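Local coordinates for CYCLIN domain-containing protein (Chaetomium thermophilum, PDB 6Z3U), which acts as the cyclin H subunit of the CDK-activating kinase complex, binding the kinase CDK7 and MAT1 and, with MAT1, activating the kinase, at the interface of chains A and B and the interface of chains A and C. Sequence-based numbering; all coordinates share one arbitrary frame. Chains: chain A, CYCLIN domain-containing protein; chain B, RING-type domain-containing protein; chain C, Protein kinase domain-containing protein.

Contacts 1 and 2 are neighbours, the centres of their C-alpha atoms about 6 Å apart, and they share A:Glu8 and B:Ala56. They are made by the short N-terminal helix 7-12 of the cyclin and, in contact 1, the residue just after it; both set it against the N-terminal stretch of chain B and the region round the end of helix 43-55, polar in contact 1 and aromatic in contact 2. The C-alpha centre of contact 3 lies about 24 Å from that of contact 1 and 23 Å from that of contact 2, where cyclin helix 132-146 and the segment around A:Leu183 receive kinase helix 136-148. The cyclin thus holds MAT1 and CDK7 through separate surfaces.

Contact 1: the interface of chains A and B. Residues chain A 8-9, 12-13; chain B 15, 56-60.
A:Asp9 of the cyclin and B:Arg15 of MAT1 meet at about a right angle, their carboxylate and guanidinium planes 36° apart. Here helix 7-12, at the start of the cyclin, faces MAT1 residues 56-60, just after helix 43-55, and B:Arg15 from the N-terminal stretch. A:Asp9 CG lies anti to the carbonyl carbon (chi1 -67°), which turns the carboxylate toward MAT1. The arginine comes end-on: NH1 lies 3.0 Å from A:Asp9 OD2 in a salt bridge, and NH2 adds a second hydrogen bond. OD2 stays near the guanidinium plane, but the nitrogens reach it from above the carboxylate plane. The backbone N of B:Ala59 donates to A:Asp9 OD2 over 3.2 Å, so that this oxygen accepts from both arginine nitrogens and a backbone N-H. A:Asp9 OD1 takes the backbone N of B:Gly57 on its anti side at 2.7 Å, the angle at hydrogen markedly bent. B:Gly57 is in the left-handed region (phi 78°), which glycine adopts readily, and this turn helps present its N-H. A short acid suits this place because its oxygens serve an arginine and a turn of backbone together. Beyond, the extended A:Arg13 runs antiparallel to B:Val60, whose CG2 touches A:Asp9 CB at 3.7 Å and A:Arg13 NH1 at 3.6 Å.

Contact 2: the interface of chains A and B. Residues chain A 7-8, 11; chain B 11, 52, 56.
A:Arg11, on the cyclin's N-terminal helix, reaches with NH1 over the faces of two MAT1 phenylalanines, B:Phe11 and B:Phe52, which meet it from directions about a right angle apart in a pair of cation-pi contacts. CG leaves CB anti to the backbone N (chi1 -175°), and bends at chi2 and chi3 then bring the tip to the rings. Along the chain, A:Arg11 CG comes to 4.1 Å from B:Phe52 CZ, the first contact with that ring. A:Arg11 NE follows at 3.6 Å from B:Phe52 CZ and also approaches B:Phe11 CD1. The guanidinium carbon A:Arg11 CZ continues over B:Phe52, the guanidinium and ring planes inclined at 46°. At the tip, A:Arg11 NH1 stands over the centre of the B:Phe11 face, 3.8 Å above it, and over the rim of B:Phe52. Arginine suits this place because its flat, charged end can address two aromatic faces while its long chain packs against one of them. An alanine here would probably leave both phenylalanine faces without their cationic partner and open a gap where NH1 had covered them. A:Glu8 adds carbon contacts to the same two rings: A:Glu8 CA lies 3.8 Å from B:Phe11 CE1, and A:Glu8 CB lies 3.9 Å from B:Phe52 CE1.

Contact 3: the interface of chains A and C. Residues chain A 142, 145-146, 150, 176, 183-184; chain C 139, 142-143.
C:Lys143 NZ donates a hydrogen bond of 2.9 Å to the backbone oxygen of A:Ala146, joining the kinase helix 136-148 to the end of cyclin helix 132-146. The kinase element is the C-helix of the CDK family, the PSTAIRE-type helix against which a cyclin packs, and its position is central to kinase activation. The lysine is stretched, with CG anti to the backbone N (chi1 176°) and the remaining chain extended, which carries the amine to the carbonyl. NZ meets that oxygen nearly along the C=O axis, at an angle of 165°. A backbone oxygen at a helix end is a natural acceptor, and a lysine is long enough to reach it from the neighbouring helix. Nearer its root, the same chain is apolar: C:Lys143 CB packs against A:Leu183 CB at 3.8 Å. A:Leu183 turns its CD2 branch across C:Val139 at about a right angle, bringing A:Leu183 CD2 to 3.7 Å from C:Val139 CG1. C:Val139 suits this position because each methyl finds a different neighbour: CG1 also faces the backbone oxygen of A:Lys145, while CG2 approaches A:Phe142 CE1 at 4.2 Å. C:Val139 CB meets A:Phe150 CE1 at 4.0 Å, as the valine and the aromatic side chain pass in opposite directions. A:Lys145 CA covers one face of the A:Phe150 ring near its rim, supporting it from within the cyclin. One helical turn from C:Val139, C:Leu142 CD2 touches A:Cys176 SG at 4.0 Å.

Contact 1: the interface of chains A and B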
# COMPACT_ATOMS: atom_id res chain seq x y z
N GLU A 8 -14.32 -7.72 10.20
CA GLU A 8 -13.38 -7.84 9.09
C GLU A 8 -14.05 -7.49 7.76
O GLU A 8 -13.37 -7.06 6.82
CB GLU A 8 -12.79 -9.24 9.02
CG GLU A 8 -13.80 -10.36 8.84
CD GLU A 8 -14.17 -11.04 10.14
OE1 GLU A 8 -14.46 -10.32 11.12
OE2 GLU A 8 -14.18 -12.28 10.18
N ASP A 9 -15.37 -7.67 7.66
CA ASP A 9 -16.08 -7.26 6.45
C ASP A 9 -16.21 -5.74 6.38
O ASP A 9 -16.09 -5.15 5.30
CB ASP A 9 -17.46 -7.92 6.40
CG ASP A 9 -17.38 -9.43 6.22
OD1 ASP A 9 -16.27 -9.95 5.99
OD2 ASP A 9 -18.44 -10.09 6.29
N TYR A 12 -13.02 -4.25 5.18
CA TYR A 12 -12.78 -4.47 3.76
C TYR A 12 -13.53 -3.46 2.91
O TYR A 12 -12.99 -2.95 1.91
CB TYR A 12 -13.18 -5.90 3.37
CG TYR A 12 -12.96 -6.19 1.90
CD1 TYR A 12 -11.72 -6.63 1.44
CD2 TYR A 12 -13.97 -6.01 0.97
CE1 TYR A 12 -11.51 -6.89 0.10
CE2 TYR A 12 -13.77 -6.26 -0.37
CZ TYR A 12 -12.54 -6.70 -0.80
OH TYR A 12 -12.33 -6.96 -2.14
N ARG A 13 -14.78 -3.15 3.27
CA ARG A 13 -15.59 -2.23 2.48
C ARG A 13 -15.04 -0.81 2.45
O ARG A 13 -15.56 0.02 1.70
CB ARG A 13 -17.03 -2.20 2.99
CG ARG A 13 -17.82 -3.46 2.68
CD ARG A 13 -19.27 -3.32 3.10
NE ARG A 13 -19.94 -4.61 3.19
CZ ARG A 13 -20.30 -5.21 4.33
NH1 ARG A 13 -20.90 -6.39 4.29
NH2 ARG A 13 -20.06 -4.64 5.50
N ARG B 15 -15.37 -13.89 12.88
CA ARG B 15 -15.54 -15.26 12.42
C ARG B 15 -14.28 -16.10 12.57
O ARG B 15 -14.31 -17.29 12.24
CB ARG B 15 -15.97 -15.27 10.95
CG ARG B 15 -17.22 -14.45 10.66
CD ARG B 15 -17.91 -14.92 9.39
NE ARG B 15 -19.01 -14.03 9.02
CZ ARG B 15 -18.85 -12.89 8.36
NH1 ARG B 15 -17.64 -12.48 7.99
NH2 ARG B 15 -19.90 -12.14 8.07
N ALA B 56 -11.48 -11.62 5.51
CA ALA B 56 -11.92 -10.25 5.30
C ALA B 56 -12.88 -10.18 4.12
O ALA B 56 -12.50 -10.46 2.98
CB ALA B 56 -10.71 -9.34 5.06
N GLY B 57 -14.12 -9.79 4.40
CA GLY B 57 -15.13 -9.68 3.37
C GLY B 57 -15.72 -11.00 2.93
O GLY B 57 -16.13 -11.14 1.77
N LEU B 58 -15.78 -11.99 3.83
CA LEU B 58 -16.36 -13.28 3.46
C LEU B 58 -17.85 -13.14 3.17
O LEU B 58 -18.38 -13.82 2.29
CB LEU B 58 -16.11 -14.30 4.57
CG LEU B 58 -15.84 -15.74 4.12
CD1 LEU B 58 -15.86 -16.68 5.31
CD2 LEU B 58 -16.83 -16.19 3.06
N ALA B 59 -18.54 -12.27 3.91
CA ALA B 59 -19.96 -12.03 3.72
C ALA B 59 -20.21 -10.69 3.03
O ALA B 59 -21.27 -10.09 3.19
CB ALA B 59 -20.70 -12.08 5.06
N VAL B 60 -19.23 -10.21 2.27
CA VAL B 60 -19.38 -9.00 1.47
C VAL B 60 -19.84 -9.44 0.09
O VAL B 60 -19.06 -9.96 -0.71
CB VAL B 60 -18.07 -8.20 1.41
CG1 VAL B 60 -18.14 -7.15 0.31
CG2 VAL B 60 -17.80 -7.54 2.75

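Contact 2: the interface of chains A and B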
# COMPACT_ATOMS: atom_id res chain seq x y z
N SER A 7 -16.69 -7.59 11.66
CA SER A 7 -15.77 -6.46 11.72
C SER A 7 -14.73 -6.52 10.61
O SER A 7 -14.29 -5.47 10.12
CB SER A 7 -15.08 -6.42 13.08
OG SER A 7 -14.44 -7.65 13.36
N GLU A 8 -14.32 -7.72 10.20
CA GLU A 8 -13.38 -7.84 9.09
C GLU A 8 -14.05 -7.49 7.76
O GLU A 8 -13.37 -7.06 6.82
CB GLU A 8 -12.79 -9.24 9.02
CG GLU A 8 -13.80 -10.36 8.84
CD GLU A 8 -14.17 -11.04 10.14
OE1 GLU A 8 -14.46 -10.32 11.12
OE2 GLU A 8 -14.18 -12.28 10.18
N ARG A 11 -14.16 -3.49 7.60
CA ARG A 11 -12.87 -2.91 7.23
C ARG A 11 -12.56 -3.13 5.76
O ARG A 11 -11.90 -2.29 5.13
CB ARG A 11 -11.77 -3.49 8.12
CG ARG A 11 -10.39 -2.87 7.91
CD ARG A 11 -9.62 -2.74 9.23
NE ARG A 11 -9.02 -3.99 9.69
CZ ARG A 11 -7.71 -4.23 9.76
NH1 ARG A 11 -7.28 -5.41 10.20
NH2 ARG A 11 -6.82 -3.32 9.39
N PHE B 11 -9.54 -3.56 16.50
CA PHE B 11 -10.06 -4.56 15.58
C PHE B 11 -10.15 -5.90 16.28
O PHE B 11 -9.13 -6.45 16.71
CB PHE B 11 -9.18 -4.66 14.33
CG PHE B 11 -9.50 -5.85 13.47
CD1 PHE B 11 -10.66 -5.87 12.71
CD2 PHE B 11 -8.65 -6.94 13.42
CE1 PHE B 11 -10.97 -6.96 11.92
CE2 PHE B 11 -8.95 -8.03 12.63
CZ PHE B 11 -10.11 -8.04 11.88
N PHE B 52 -6.54 -12.66 8.46
CA PHE B 52 -7.43 -11.55 8.17
C PHE B 52 -7.88 -11.58 6.71
O PHE B 52 -9.08 -11.55 6.42
CB PHE B 52 -6.75 -10.23 8.50
CG PHE B 52 -7.56 -9.02 8.14
CD1 PHE B 52 -8.60 -8.60 8.95
CD2 PHE B 52 -7.28 -8.29 6.99
CE1 PHE B 52 -9.35 -7.48 8.63
CE2 PHE B 52 -8.03 -7.18 6.66
CZ PHE B 52 -9.06 -6.77 7.48
N ALA B 56 -11.48 -11.62 5.51
CA ALA B 56 -11.92 -10.25 5.30
C ALA B 56 -12.88 -10.18 4.12
O ALA B 56 -12.50 -10.46 2.98
CB ALA B 56 -10.71 -9.34 5.06

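Contact 3: the interface of chains A and C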
# COMPACT_ATOMS: atom_id res chain seq x y z
N PHE A 142 4.65 -0.31 -13.34
CA PHE A 142 3.96 0.36 -12.24
C PHE A 142 3.52 -0.64 -11.17
O PHE A 142 3.42 -0.28 -9.99
CB PHE A 142 2.77 1.15 -12.78
CG PHE A 142 2.33 2.27 -11.88
CD1 PHE A 142 3.18 3.33 -11.62
CD2 PHE A 142 1.06 2.28 -11.33
CE1 PHE A 142 2.78 4.37 -10.80
CE2 PHE A 142 0.66 3.32 -10.51
CZ PHE A 142 1.51 4.37 -10.25
N LYS A 145 6.34 -0.93 -8.63
CA LYS A 145 6.35 0.19 -7.69
C LYS A 145 5.24 0.05 -6.66
O LYS A 145 5.46 0.24 -5.46
CB LYS A 145 6.21 1.50 -8.46
CG LYS A 145 7.36 1.79 -9.41
CD LYS A 145 7.22 3.16 -10.05
CE LYS A 145 8.51 3.60 -10.72
NZ LYS A 145 8.38 4.92 -11.39
N ALA A 146 4.03 -0.30 -7.11
CA ALA A 146 2.91 -0.43 -6.19
C ALA A 146 3.15 -1.51 -5.15
O ALA A 146 2.50 -1.49 -4.09
CB ALA A 146 1.63 -0.75 -6.98
N PHE A 150 11.05 -0.78 -6.85
CA PHE A 150 11.29 0.42 -7.65
C PHE A 150 12.57 0.19 -8.45
O PHE A 150 13.65 0.66 -8.07
CB PHE A 150 11.40 1.66 -6.76
CG PHE A 150 10.14 1.95 -5.99
CD1 PHE A 150 9.14 2.74 -6.55
CD2 PHE A 150 9.95 1.44 -4.72
CE1 PHE A 150 7.98 3.01 -5.86
CE2 PHE A 150 8.79 1.71 -4.02
CZ PHE A 150 7.80 2.49 -4.59
N CYS A 176 -1.71 5.69 -14.09
CA CYS A 176 -2.09 6.08 -12.73
C CYS A 176 -3.47 6.73 -12.72
O CYS A 176 -4.30 6.42 -11.86
CB CYS A 176 -1.04 7.03 -12.16
SG CYS A 176 -1.10 7.21 -10.36
N LEU A 183 -3.90 2.38 -5.67
CA LEU A 183 -2.71 1.54 -5.77
C LEU A 183 -2.74 0.33 -4.84
O LEU A 183 -1.90 -0.56 -4.99
CB LEU A 183 -1.46 2.37 -5.46
CG LEU A 183 -0.87 3.16 -6.64
CD1 LEU A 183 -1.95 3.89 -7.41
CD2 LEU A 183 0.18 4.13 -6.14
N ASP A 184 -3.68 0.28 -3.90
CA ASP A 184 -3.77 -0.83 -2.94
C ASP A 184 -4.70 -1.89 -3.51
O ASP A 184 -5.93 -1.75 -3.47
CB ASP A 184 -4.25 -0.33 -1.58
CG ASP A 184 -5.61 0.35 -1.64
OD1 ASP A 184 -5.85 1.14 -2.58
OD2 ASP A 184 -6.44 0.10 -0.74
N VAL C 139 4.53 7.39 -4.99
CA VAL C 139 3.76 6.15 -5.07
C VAL C 139 3.36 5.67 -3.68
O VAL C 139 2.23 5.24 -3.46
CB VAL C 139 4.56 5.08 -5.83
CG1 VAL C 139 3.86 3.75 -5.76
CG2 VAL C 139 4.76 5.50 -7.28
N LEU C 142 0.61 7.87 -2.05
CA LEU C 142 -0.68 7.65 -2.70
C LEU C 142 -1.31 6.34 -2.25
O LEU C 142 -2.53 6.26 -2.07
CB LEU C 142 -0.49 7.66 -4.22
CG LEU C 142 -1.64 8.19 -5.08
CD1 LEU C 142 -2.13 9.53 -4.57
CD2 LEU C 142 -1.20 8.30 -6.53
N LYS C 143 -0.50 5.30 -2.06
CA LYS C 143 -1.02 4.00 -1.68
C LYS C 143 -1.42 3.95 -0.21
O LYS C 143 -2.56 3.59 0.12
CB LYS C 143 0.03 2.92 -1.98
CG LYS C 143 -0.35 1.51 -1.54
CD LYS C 143 0.81 0.54 -1.75
CE LYS C 143 0.44 -0.87 -1.31
NZ LYS C 143 1.61 -1.80 -1.38